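Local structure of glutamate--tRNA ligase (Methanothermobacter thermautotrophicus, 3AII) at residues Ala188-Cys193 / Gly231-Arg236; Val252-Val257 / Val270-Asn275; Glu441-Val446 / Pro495-Leu500. The protein is an archaeal non-discriminating, class I glutamyl-tRNA synthetase that probably activates glutamate with ATP and then transfers it to the acceptor end of tRNA. All blocks are in the same frame, centred on the assembly; numbering follows the deposited sequence.

Following the chain from the N terminus, contact 1 comes first: strand 188-191 pairs with strand 234-237, closing a loop that holds helices 195-203 and 215-224 and the rest of the zinc site. Strand 252-256 then lies down beside 234-237, Val235 probably hydrogen-bonding to Ser253 and Met254, so contacts 1 and 2 share one four-stranded antiparallel sheet. Contact 2 closes a loop of just 12 residues and leads into helix 274-284. Contact 3 lies in the anticodon-binding region, about 68 Å from contact 2 between centres, and closes a 48-residue loop, half of it strand. The three follow in series; none nests or crosses.

Contact 1 (Ala188-Cys193 / Gly231-Arg236); sequences AYVCTC and GSAVVR. With ZN (zinc ion), chain D.
Val190 and Val235 sit side by side as a non-hydrogen-bonded antiparallel pair, their CG2 methyls 4.2 Å apart. Val235 CG1 also meets Ala188 CB at 3.9 Å, and Trp222 of helix 215-224 packs against both valines. Tyr189, Cys191, Val234 and Arg236 project from the other face. Tyr189 CG takes the crowded position between backbone N and carbonyl carbon (chi1 59°), which turns one ring face to the arginine chain: Arg236 CB stands over it, offset toward the ring's rim, in a CH-pi contact, 4.1 Å from the centroid, and Arg236 CD touches Tyr189 OH at 3.6 Å. An alanine in place of Tyr189 would remove ring and hydroxyl, and would probably loosen Arg236 and cost Asp250 a hydrogen-bond partner. Strands 188-191 and 234-237 are the first two of the four-stranded antiparallel sheet, joined here by four backbone hydrogen bonds, and the first strand runs straight into a Cys-X-Cys zinc site. Cys191 SG, anti to its backbone N (chi1 -178°), binds ZN at 2.4 Å; Cys193 SG, Cys208 and Cys210 complete the set. Cys193 N donates to Cys191 SG at 3.5 Å, which may temper the thiolate charge. Arg236, extended from CG to NE, presents the edge of its guanidinium to Cys191 CB. At the polar edge Tyr189 OH is hydrogen-bonded to Asp250 OD2 and Arg236 NH1 to Asp250 O, while Phe198 makes a cation-pi contact with the arginine.

Contact 2 (Val252-Val257 / Val270-Asn275); sequences VSMRIV and VYPMMN
With CG anti to the carbonyl carbon (chi1 -62°), Met273 bends at chi2 (-61°) and again at chi3 (-75°), while Arg255 starts with CG in the crowded position between backbone N and carbonyl carbon and then runs straight out to NE. The two chains cross at about a right angle, and Met273 SD comes to lie over one face of the guanidinium, 3.5 Å from Arg255 CD. The setting is the last strand pair of the four-stranded antiparallel sheet; on its other edge strand 252-256 has a classic beta bulge, Ser253 and Met254 both facing Val235 of strand 234-237. Arg255 and Tyr271 are the hydrogen-bonded pair. Arg255 N reaches Tyr271 O at 2.9 Å and Tyr271 N reaches Arg255 O at 2.8 Å, both donors nearly on the C=O axis. The third bond, from Met273 N to Ser253 O, is as short, but its donor stands well above the carbonyl plane. This is where strand 270-272 gives way to helix 274-284, with Met273 at the N-cap position. Pro272 pairs with Met254 without hydrogen bonds, so its lack of an N-H costs this strand pair nothing. On that face Met254, bent at chi2, brings SD to 3.6 Å from Pro272 CA and 4.1 Å from Val270 CG1, with Tyr175, Tyr176 and Thr179 of helix 172-184 packed against it. Tyr271, on the other face, has its CD1 4.0 Å from Val257 CB. Arg255, modelled in two conformers, also has a long, weak ion pair with Asp139. One water donates to Pro272 O at 3.0 Å and accepts a weak hydrogen bond from Arg255 NH1.

Contact 3 (Glu441-Val446 / Pro495-Leu500); sequences ELRGEV and PAESAL
The backbones meet at one antiparallel, non-hydrogen-bonded bridge, Val446 with Pro495, next to a single direct hydrogen bond from Ala496 N to Glu445 O (3.0 Å), whose donor stands 42° above the carbonyl plane. Beside that bond Ala496 CB packs on Glu445 CB at 3.6 Å. Farther back, Pro495 turns the CB corner of its ring to Glu441 O, 3.5 Å away. The Glu497 side chain does the most varied work: bent at chi2 (85°), it folds its carboxylate back toward the turn at Arg443 and Gly444. In the anticodon-binding region, which in this subfamily is built of beta-barrel domains as in glutaminyl-tRNA synthetase, that turn takes the chain from the two-stranded 422-427/437-442 sheet into strand 445-449. The segment 495-500 leaves strand 489-495, the neighbour of 445-449 in its sheet, for strand 500-505 of another sheet. Trp493 packs against Leu442 and Val446 nearby. Glu497 meets the turn largely through water. One water donates to Glu441 O (2.6 Å) and to Glu497 OE1. A second accepts from Arg443 N and donates to both Glu445 O and Glu497 OE1, so that Glu445 O takes two donors. A third accepts from Glu445 N and donates to Glu497 OE2 at 2.5 Å. Arg443 brings its CB to 3.8 Å from Glu497 OE2; its NE lies 4.5 Å from that same OE2, which sits well out of the guanidinium plane, so the attraction is probably one of charge alone.

Contact 1 (Ala188-Cys193 / Gly231-Arg236)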
ATOM      1  N   ALA A 188     -24.388  -4.163 -29.388  1.00 15.35           N
ATOM      2  CA  ALA A 188     -23.779  -2.852 -29.263  1.00 15.60           C
ATOM      3  C   ALA A 188     -24.014  -2.041 -30.516  1.00 19.89           C
ATOM      4  O   ALA A 188     -24.396  -2.580 -31.554  1.00 19.27           O
ATOM      5  CB  ALA A 188     -22.284  -2.975 -28.982  1.00 15.55           C
ATOM      6  N   TYR A 189     -23.799  -0.736 -30.405  1.00 17.51           N
ATOM      7  CA  TYR A 189     -23.976   0.156 -31.539  1.00 20.11           C
ATOM      8  C   TYR A 189     -23.049   1.346 -31.425  1.00 18.65           C
ATOM      9  O   TYR A 189     -22.568   1.655 -30.328  1.00 16.58           O
ATOM     10  CB  TYR A 189     -25.439   0.609 -31.655  1.00 19.64           C
ATOM     11  CG  TYR A 189     -26.022   1.342 -30.464  1.00 18.25           C
ATOM     12  CD1 TYR A 189     -26.450   0.658 -29.331  1.00 19.03           C
ATOM     13  CD2 TYR A 189     -26.174   2.723 -30.486  1.00 17.32           C
ATOM     14  CE1 TYR A 189     -26.999   1.329 -28.265  1.00 19.60           C
ATOM     15  CE2 TYR A 189     -26.733   3.397 -29.427  1.00 16.68           C
ATOM     16  CZ  TYR A 189     -27.144   2.710 -28.323  1.00 19.98           C
ATOM     17  OH  TYR A 189     -27.691   3.403 -27.263  1.00 22.74           O
ATOM     18  N   VAL A 190     -22.774   1.997 -32.557  1.00 19.20           N
ATOM     19  CA  VAL A 190     -21.970   3.217 -32.526  1.00 15.59           C
ATOM     20  C   VAL A 190     -22.866   4.440 -32.477  1.00 20.61           C
ATOM     21  O   VAL A 190     -23.632   4.701 -33.410  1.00 22.46           O
ATOM     22  CB  VAL A 190     -21.035   3.327 -33.716  1.00 16.25           C
ATOM     23  CG1 VAL A 190     -20.205   4.613 -33.594  1.00 19.51           C
ATOM     24  CG2 VAL A 190     -20.126   2.093 -33.786  1.00 19.09           C
ATOM     25  N   CYS A 191     -22.759   5.183 -31.384  1.00 17.92           N
ATOM     26  CA  CYS A 191     -23.612   6.339 -31.159  1.00 19.25           C
ATOM     27  C   CYS A 191     -22.855   7.618 -31.453  1.00 20.12           C
ATOM     28  O   CYS A 191     -21.809   7.895 -30.857  1.00 23.94           O
ATOM     29  CB  CYS A 191     -24.113   6.363 -29.725  1.00 19.34           C
ATOM     30  SG  CYS A 191     -25.234   7.740 -29.395  1.00 24.38           S
ATOM     31  N   THR A 192     -23.416   8.402 -32.371  1.00 25.72           N
ATOM     32  CA  THR A 192     -22.836   9.669 -32.786  1.00 32.38           C
ATOM     33  C   THR A 192     -23.621  10.854 -32.225  1.00 30.05           C
ATOM     34  O   THR A 192     -23.376  11.995 -32.608  1.00 31.55           O
ATOM     35  CB  THR A 192     -22.827   9.782 -34.324  1.00 32.91           C
ATOM     36  OG1 THR A 192     -24.131   9.463 -34.829  1.00 30.47           O
ATOM     37  CG2 THR A 192     -21.812   8.816 -34.931  1.00 31.61           C
ATOM     38  N   CYS A 193     -24.568  10.579 -31.330  1.00 26.44           N
ATOM     39  CA  CYS A 193     -25.376  11.628 -30.699  1.00 26.63           C
ATOM     40  C   CYS A 193     -24.524  12.541 -29.841  1.00 30.28           C
ATOM     41  O   CYS A 193     -23.510  12.120 -29.300  1.00 29.19           O
ATOM     42  CB  CYS A 193     -26.467  11.022 -29.810  1.00 31.30           C
ATOM     43  SG  CYS A 193     -27.766  10.119 -30.690  1.00 28.42           S
ATOM     44  N   GLY A 231     -13.866  12.206 -28.183  1.00 21.84           N
ATOM     45  CA  GLY A 231     -15.204  12.544 -27.717  1.00 24.89           C
ATOM     46  C   GLY A 231     -16.335  12.623 -28.745  1.00 22.52           C
ATOM     47  O   GLY A 231     -17.474  12.917 -28.384  1.00 24.68           O
ATOM     48  N   SER A 232     -16.056  12.332 -30.014  1.00 19.94           N
ATOM     49  CA  SER A 232     -17.042  12.544 -31.074  1.00 23.67           C
ATOM     50  C   SER A 232     -18.004  11.378 -31.317  1.00 27.11           C
ATOM     51  O   SER A 232     -19.041  11.550 -31.947  1.00 25.50           O
ATOM     52  CB  SER A 232     -16.353  12.899 -32.395  1.00 26.58           C
ATOM     53  OG  SER A 232     -15.528  11.834 -32.835  1.00 26.63           O
ATOM     54  N   ALA A 233     -17.648  10.193 -30.843  1.00 24.35           N
ATOM     55  CA  ALA A 233     -18.503   9.025 -31.028  1.00 18.42           C
ATOM     56  C   ALA A 233     -18.086   7.993 -29.991  1.00 17.25           C
ATOM     57  O   ALA A 233     -16.933   7.961 -29.580  1.00 18.21           O
ATOM     58  CB  ALA A 233     -18.337   8.457 -32.438  1.00 19.84           C
ATOM     59  N   VAL A 234     -19.033   7.163 -29.571  1.00 17.24           N
ATOM     60  CA  VAL A 234     -18.739   6.083 -28.631  1.00 17.21           C
ATOM     61  C   VAL A 234     -19.427   4.803 -29.099  1.00 16.18           C
ATOM     62  O   VAL A 234     -20.379   4.844 -29.889  1.00 18.41           O
ATOM     63  CB  VAL A 234     -19.205   6.430 -27.204  1.00 18.47           C
ATOM     64  CG1 VAL A 234     -18.341   7.556 -26.637  1.00 18.27           C
ATOM     65  CG2 VAL A 234     -20.683   6.812 -27.204  1.00 17.59           C
ATOM     66  N   VAL A 235     -18.920   3.662 -28.648  1.00 15.75           N
ATOM     67  CA  VAL A 235     -19.683   2.426 -28.733  1.00 13.25           C
ATOM     68  C   VAL A 235     -20.446   2.238 -27.428  1.00 14.95           C
ATOM     69  O   VAL A 235     -19.874   2.389 -26.338  1.00 16.32           O
ATOM     70  CB  VAL A 235     -18.764   1.196 -28.978  1.00 13.76           C
ATOM     71  CG1 VAL A 235     -19.591  -0.090 -29.067  1.00 12.84           C
ATOM     72  CG2 VAL A 235     -17.963   1.364 -30.255  1.00 15.17           C
ATOM     73  N   ARG A 236     -21.737   1.933 -27.545  1.00 14.51           N
ATOM     74  CA  ARG A 236     -22.594   1.674 -26.388  1.00 13.96           C
ATOM     75  C   ARG A 236     -23.092   0.242 -26.401  1.00 13.83           C
ATOM     76  O   ARG A 236     -23.450  -0.284 -27.446  1.00 17.35           O
ATOM     77  CB  ARG A 236     -23.792   2.629 -26.398  1.00 18.59           C
ATOM     78  CG  ARG A 236     -23.390   4.072 -26.162  1.00 19.74           C
ATOM     79  CD  ARG A 236     -24.604   4.999 -26.161  1.00 24.35           C
ATOM     80  NE  ARG A 236     -24.187   6.363 -25.824  1.00 26.52           N
ATOM     81  CZ  ARG A 236     -23.916   6.778 -24.591  1.00 19.87           C
ATOM     82  NH1 ARG A 236     -24.028   5.952 -23.560  1.00 25.06           N
ATOM     83  NH2 ARG A 236     -23.539   8.031 -24.380  1.00 33.05           N
TER
HETATM   84 ZN    ZN D1001     -27.134   7.833 -30.780  1.00 27.33          ZN

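Contact 2 (Val252-Val257 / Val270-Asn275)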
ATOM      1  N   VAL A 252     -21.185   2.940 -22.067  1.00 17.22           N
ATOM      2  CA  VAL A 252     -20.136   3.088 -23.074  1.00 16.78           C
ATOM      3  C   VAL A 252     -19.015   2.055 -22.936  1.00 14.87           C
ATOM      4  O   VAL A 252     -18.399   1.922 -21.872  1.00 16.00           O
ATOM      5  CB  VAL A 252     -19.516   4.496 -23.000  1.00 19.65           C
ATOM      6  CG1 VAL A 252     -18.333   4.616 -23.938  1.00 18.57           C
ATOM      7  CG2 VAL A 252     -20.561   5.542 -23.335  1.00 20.65           C
ATOM      8  N   SER A 253     -18.752   1.332 -24.023  1.00 15.46           N
ATOM      9  CA  SER A 253     -17.695   0.321 -24.041  1.00 14.88           C
ATOM     10  C   SER A 253     -16.415   0.778 -24.723  1.00 17.31           C
ATOM     11  O   SER A 253     -15.344   0.244 -24.433  1.00 15.35           O
ATOM     12  CB  SER A 253     -18.185  -0.970 -24.702  1.00 15.07           C
ATOM     13  OG  SER A 253     -18.561  -0.753 -26.059  1.00 15.53           O
ATOM     14  N   MET A 254     -16.516   1.727 -25.653  1.00 15.15           N
ATOM     15  CA  MET A 254     -15.337   2.227 -26.384  1.00 15.86           C
ATOM     16  C   MET A 254     -15.426   3.728 -26.572  1.00 16.42           C
ATOM     17  O   MET A 254     -16.500   4.242 -26.901  1.00 16.29           O
ATOM     18  CB  MET A 254     -15.251   1.626 -27.795  1.00 16.40           C
ATOM     19  CG  MET A 254     -14.875   0.185 -27.909  1.00 13.92           C
ATOM     20  SD  MET A 254     -13.095   0.001 -27.548  1.00 25.38           S
ATOM     21  CE  MET A 254     -12.818  -1.733 -27.891  1.00 30.56           C
ATOM     22  N   ARG A 255     -14.295   4.415 -26.404  1.00 14.85           N
ATOM     23  CA  ARG A 255     -14.233   5.858 -26.620  0.56 15.27           C
ATOM     24  C   ARG A 255     -13.007   6.223 -27.438  1.00 17.53           C
ATOM     25  O   ARG A 255     -12.100   5.415 -27.604  1.00 18.06           O
ATOM     26  CB  ARG A 255     -14.196   6.602 -25.290  0.56 18.62           C
ATOM     27  CG  ARG A 255     -13.012   6.223 -24.425  0.56 13.97           C
ATOM     28  CD  ARG A 255     -12.940   7.014 -23.143  0.56 20.08           C
ATOM     29  NE  ARG A 255     -11.706   6.722 -22.425  0.56 19.33           N
ATOM     30  CZ  ARG A 255     -11.409   7.217 -21.229  0.56 38.62           C
ATOM     31  NH1 ARG A 255     -10.260   6.902 -20.646  0.56 34.89           N
ATOM     32  NH2 ARG A 255     -12.263   8.027 -20.616  0.56 28.79           N
ATOM     33  N   ILE A 256     -12.990   7.453 -27.943  1.00 17.26           N
ATOM     34  CA  ILE A 256     -11.856   7.939 -28.713  1.00 15.88           C
ATOM     35  C   ILE A 256     -11.045   8.871 -27.819  1.00 18.73           C
ATOM     36  O   ILE A 256     -11.608   9.782 -27.221  1.00 17.58           O
ATOM     37  CB  ILE A 256     -12.331   8.711 -29.959  1.00 16.81           C
ATOM     38  CG1 ILE A 256     -13.195   7.814 -30.860  1.00 17.02           C
ATOM     39  CG2 ILE A 256     -11.124   9.253 -30.724  1.00 19.62           C
ATOM     40  CD1 ILE A 256     -13.984   8.566 -31.939  1.00 18.75           C
ATOM     41  N   VAL A 257      -9.739   8.628 -27.716  1.00 18.26           N
ATOM     42  CA  VAL A 257      -8.853   9.453 -26.895  1.00 16.77           C
ATOM     43  C   VAL A 257      -7.623   9.780 -27.715  1.00 23.76           C
ATOM     44  O   VAL A 257      -6.940   8.876 -28.201  1.00 23.29           O
ATOM     45  CB  VAL A 257      -8.394   8.709 -25.626  1.00 18.35           C
ATOM     46  CG1 VAL A 257      -7.500   9.611 -24.746  1.00 19.45           C
ATOM     47  CG2 VAL A 257      -9.597   8.187 -24.846  1.00 23.74           C
ATOM     48  N   VAL A 270      -8.554   4.529 -30.197  1.00 16.07           N
ATOM     49  CA  VAL A 270      -9.840   4.000 -29.748  1.00 13.30           C
ATOM     50  C   VAL A 270      -9.569   3.065 -28.573  1.00 16.34           C
ATOM     51  O   VAL A 270      -8.847   2.072 -28.727  1.00 17.89           O
ATOM     52  CB  VAL A 270     -10.589   3.251 -30.870  1.00 16.15           C
ATOM     53  CG1 VAL A 270     -11.934   2.759 -30.351  1.00 17.83           C
ATOM     54  CG2 VAL A 270     -10.806   4.159 -32.091  1.00 17.12           C
ATOM     55  N   TYR A 271     -10.130   3.395 -27.407  1.00 14.42           N
ATOM     56  CA  TYR A 271      -9.802   2.694 -26.158  1.00 11.70           C
ATOM     57  C   TYR A 271     -11.037   2.107 -25.488  1.00 13.92           C
ATOM     58  O   TYR A 271     -12.108   2.722 -25.500  1.00 16.04           O
ATOM     59  CB  TYR A 271      -9.146   3.665 -25.172  1.00 14.94           C
ATOM     60  CG  TYR A 271      -7.704   3.943 -25.494  1.00 15.41           C
ATOM     61  CD1 TYR A 271      -7.346   4.959 -26.375  1.00 18.70           C
ATOM     62  CD2 TYR A 271      -6.702   3.165 -24.938  1.00 21.30           C
ATOM     63  CE1 TYR A 271      -6.008   5.203 -26.661  1.00 21.37           C
ATOM     64  CE2 TYR A 271      -5.386   3.399 -25.220  1.00 29.22           C
ATOM     65  CZ  TYR A 271      -5.045   4.410 -26.085  1.00 24.24           C
ATOM     66  OH  TYR A 271      -3.711   4.620 -26.336  1.00 33.16           O
ATOM     67  N   PRO A 272     -10.892   0.923 -24.875  1.00 12.80           N
ATOM     68  CA  PRO A 272     -12.021   0.328 -24.160  1.00 13.62           C
ATOM     69  C   PRO A 272     -12.221   0.983 -22.804  1.00 15.77           C
ATOM     70  O   PRO A 272     -11.263   1.452 -22.155  1.00 14.32           O
ATOM     71  CB  PRO A 272     -11.581  -1.130 -23.970  1.00 14.00           C
ATOM     72  CG  PRO A 272     -10.097  -1.029 -23.846  1.00 16.63           C
ATOM     73  CD  PRO A 272      -9.717   0.038 -24.875  1.00 15.64           C
ATOM     74  N   MET A 273     -13.479   1.027 -22.386  1.00 14.97           N
ATOM     75  CA  MET A 273     -13.815   1.372 -21.016  1.00 16.67           C
ATOM     76  C   MET A 273     -13.685   0.135 -20.150  1.00 14.68           C
ATOM     77  O   MET A 273     -13.796  -1.006 -20.642  1.00 14.93           O
ATOM     78  CB  MET A 273     -15.234   1.930 -20.927  1.00 17.16           C
ATOM     79  CG  MET A 273     -15.431   3.201 -21.721  1.00 17.91           C
ATOM     80  SD  MET A 273     -14.357   4.509 -21.116  1.00 23.86           S
ATOM     81  CE  MET A 273     -15.179   4.968 -19.595  1.00 34.07           C
ATOM     82  N   MET A 274     -13.426   0.378 -18.865  1.00 16.01           N
ATOM     83  CA  MET A 274     -13.106  -0.680 -17.919  0.59 17.00           C
ATOM     84  C   MET A 274     -14.092  -1.861 -17.943  1.00 15.34           C
ATOM     85  O   MET A 274     -13.679  -3.025 -17.984  1.00 16.51           O
ATOM     86  CB  MET A 274     -12.976  -0.091 -16.507  0.59 15.57           C
ATOM     87  CG  MET A 274     -12.000  -0.840 -15.622  0.59 23.60           C
ATOM     88  SD  MET A 274     -12.796  -1.364 -14.104  0.59 62.99           S
ATOM     89  CE  MET A 274     -14.317  -1.967 -14.806  0.59  6.21           C
ATOM     90  N   ASN A 275     -15.389  -1.582 -17.912  1.00 14.27           N
ATOM     91  CA  ASN A 275     -16.341  -2.681 -17.843  1.00 13.36           C
ATOM     92  C   ASN A 275     -16.332  -3.603 -19.059  1.00 15.84           C
ATOM     93  O   ASN A 275     -16.665  -4.778 -18.943  1.00 18.01           O
ATOM     94  CB  ASN A 275     -17.751  -2.169 -17.531  1.00 19.09           C
ATOM     95  CG  ASN A 275     -17.896  -1.781 -16.075  1.00 24.65           C
ATOM     96  OD1 ASN A 275     -18.238  -0.643 -15.738  1.00 30.63           O
ATOM     97  ND2 ASN A 275     -17.603  -2.723 -15.198  1.00 20.11           N
TER
HETATM   98  O   HOH W   1     -10.092   4.160 -21.847  1.00 29.85           O

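Contact 3 (Glu441-Val446 / Pro495-Leu500)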
ATOM      1  N   GLU A 441      29.495   2.106  29.549  1.00 15.98           N
ATOM      2  CA  GLU A 441      30.419   2.563  30.565  1.00 17.05           C
ATOM      3  C   GLU A 441      30.032   3.965  31.044  1.00 19.56           C
ATOM      4  O   GLU A 441      30.243   4.954  30.341  1.00 20.37           O
ATOM      5  CB  GLU A 441      31.847   2.568  30.021  1.00 21.09           C
ATOM      6  CG  GLU A 441      32.328   1.229  29.479  1.00 27.87           C
ATOM      7  CD  GLU A 441      32.819   0.279  30.556  1.00 28.77           C
ATOM      8  OE1 GLU A 441      32.703   0.610  31.769  1.00 25.08           O
ATOM      9  OE2 GLU A 441      33.336  -0.803  30.179  1.00 24.24           O
ATOM     10  N   LEU A 442      29.460   4.042  32.238  1.00 18.10           N
ATOM     11  CA  LEU A 442      29.118   5.327  32.829  1.00 16.58           C
ATOM     12  C   LEU A 442      30.344   5.854  33.580  1.00 23.98           C
ATOM     13  O   LEU A 442      30.802   5.232  34.542  1.00 24.70           O
ATOM     14  CB  LEU A 442      27.937   5.146  33.786  1.00 16.68           C
ATOM     15  CG  LEU A 442      27.658   6.358  34.674  1.00 26.05           C
ATOM     16  CD1 LEU A 442      27.199   7.518  33.813  1.00 27.83           C
ATOM     17  CD2 LEU A 442      26.627   6.020  35.751  1.00 26.68           C
ATOM     18  N   ARG A 443      30.892   6.980  33.128  1.00 19.34           N
ATOM     19  CA  ARG A 443      32.162   7.480  33.678  1.00 23.32           C
ATOM     20  C   ARG A 443      32.018   8.856  34.301  1.00 25.13           C
ATOM     21  O   ARG A 443      32.675   9.166  35.302  1.00 26.58           O
ATOM     22  CB  ARG A 443      33.249   7.549  32.597  1.00 27.62           C
ATOM     23  CG  ARG A 443      33.848   6.217  32.203  1.00 45.76           C
ATOM     24  CD  ARG A 443      34.913   6.399  31.129  1.00 54.51           C
ATOM     25  NE  ARG A 443      36.062   7.162  31.610  1.00 43.82           N
ATOM     26  CZ  ARG A 443      37.098   7.511  30.852  1.00 80.99           C
ATOM     27  NH1 ARG A 443      37.130   7.168  29.571  1.00 66.27           N
ATOM     28  NH2 ARG A 443      38.103   8.205  31.376  1.00 69.02           N
ATOM     29  N   GLY A 444      31.193   9.699  33.688  1.00 21.65           N
ATOM     30  CA  GLY A 444      30.937  11.025  34.229  1.00 25.92           C
ATOM     31  C   GLY A 444      29.756  11.729  33.588  1.00 28.82           C
ATOM     32  O   GLY A 444      28.802  12.088  34.269  1.00 28.66           O
ATOM     33  N   GLU A 445      29.812  11.923  32.274  1.00 24.11           N
ATOM     34  CA  GLU A 445      28.752  12.642  31.572  1.00 16.68           C
ATOM     35  C   GLU A 445      27.848  11.686  30.804  1.00 19.46           C
ATOM     36  O   GLU A 445      28.299  10.651  30.308  1.00 20.07           O
ATOM     37  CB  GLU A 445      29.340  13.659  30.591  1.00 21.46           C
ATOM     38  CG  GLU A 445      29.940  14.896  31.262  1.00 25.89           C
ATOM     39  CD  GLU A 445      30.563  15.839  30.255  1.00 46.93           C
ATOM     40  OE1 GLU A 445      31.314  15.357  29.380  1.00 39.67           O
ATOM     41  OE2 GLU A 445      30.305  17.057  30.340  1.00 61.68           O
ATOM     42  N   VAL A 446      26.575  12.041  30.709  1.00 17.71           N
ATOM     43  CA  VAL A 446      25.625  11.267  29.910  1.00 18.77           C
ATOM     44  C   VAL A 446      24.767  12.189  29.071  1.00 18.44           C
ATOM     45  O   VAL A 446      24.639  13.384  29.362  1.00 20.22           O
ATOM     46  CB  VAL A 446      24.675  10.417  30.784  1.00 16.98           C
ATOM     47  CG1 VAL A 446      25.447   9.442  31.629  1.00 20.98           C
ATOM     48  CG2 VAL A 446      23.777  11.319  31.678  1.00 21.25           C
ATOM     49  N   PRO A 495      26.112   7.064  27.327  1.00 16.58           N
ATOM     50  CA  PRO A 495      27.403   7.551  27.828  1.00 19.77           C
ATOM     51  C   PRO A 495      27.953   8.623  26.891  1.00 18.82           C
ATOM     52  O   PRO A 495      27.958   8.427  25.676  1.00 18.60           O
ATOM     53  CB  PRO A 495      28.301   6.308  27.775  1.00 22.07           C
ATOM     54  CG  PRO A 495      27.373   5.138  27.801  1.00 23.37           C
ATOM     55  CD  PRO A 495      26.079   5.597  27.159  1.00 17.66           C
ATOM     56  N   ALA A 496      28.423   9.739  27.432  1.00 17.99           N
ATOM     57  CA  ALA A 496      28.807  10.853  26.568  1.00 22.12           C
ATOM     58  C   ALA A 496      30.021  10.538  25.693  1.00 20.64           C
ATOM     59  O   ALA A 496      30.099  10.979  24.540  1.00 25.93           O
ATOM     60  CB  ALA A 496      29.059  12.098  27.392  1.00 27.80           C
ATOM     61  N   GLU A 497      30.964   9.776  26.238  1.00 19.31           N
ATOM     62  CA  GLU A 497      32.257   9.586  25.586  1.00 28.03           C
ATOM     63  C   GLU A 497      32.149   8.872  24.245  1.00 32.87           C
ATOM     64  O   GLU A 497      32.922   9.139  23.320  1.00 28.78           O
ATOM     65  CB  GLU A 497      33.218   8.821  26.501  1.00 25.96           C
ATOM     66  CG  GLU A 497      33.739   9.637  27.678  1.00 29.60           C
ATOM     67  CD  GLU A 497      32.820   9.632  28.896  1.00 42.08           C
ATOM     68  OE1 GLU A 497      31.714   9.046  28.846  1.00 26.70           O
ATOM     69  OE2 GLU A 497      33.219  10.221  29.920  1.00 43.77           O
ATOM     70  N   SER A 498      31.189   7.964  24.139  1.00 20.64           N
ATOM     71  CA  SER A 498      31.125   7.074  22.981  1.00 19.88           C
ATOM     72  C   SER A 498      29.848   7.208  22.151  1.00 21.33           C
ATOM     73  O   SER A 498      29.623   6.426  21.235  1.00 22.19           O
ATOM     74  CB  SER A 498      31.282   5.634  23.448  1.00 23.89           C
ATOM     75  OG  SER A 498      30.280   5.320  24.403  1.00 21.67           O
ATOM     76  N   ALA A 499      29.047   8.219  22.464  1.00 20.52           N
ATOM     77  CA  ALA A 499      27.775   8.469  21.806  1.00 17.94           C
ATOM     78  C   ALA A 499      27.955   8.739  20.316  1.00 15.81           C
ATOM     79  O   ALA A 499      28.935   9.381  19.908  1.00 22.43           O
ATOM     80  CB  ALA A 499      27.094   9.655  22.470  1.00 20.35           C
ATOM     81  N   LEU A 500      27.011   8.253  19.520  1.00 18.98           N
ATOM     82  CA  LEU A 500      27.024   8.434  18.075  1.00 18.99           C
ATOM     83  C   LEU A 500      25.870   9.312  17.628  1.00 20.40           C
ATOM     84  O   LEU A 500      24.768   9.223  18.157  1.00 18.20           O
ATOM     85  CB  LEU A 500      26.872   7.076  17.393  1.00 23.08           C
ATOM     86  CG  LEU A 500      27.949   6.042  17.708  1.00 26.75           C
ATOM     87  CD1 LEU A 500      27.565   4.694  17.077  1.00 22.38           C
ATOM     88  CD2 LEU A 500      29.271   6.525  17.175  1.00 27.68           C
TER
HETATM   89  O   HOH W   2      31.961   6.144  28.796  1.00 23.15           O
HETATM   90  O   HOH W   3      30.181   8.835  31.027  1.00 24.69           O
HETATM   91  O   HOH W   4      32.401  12.110  31.299  1.00 36.12           O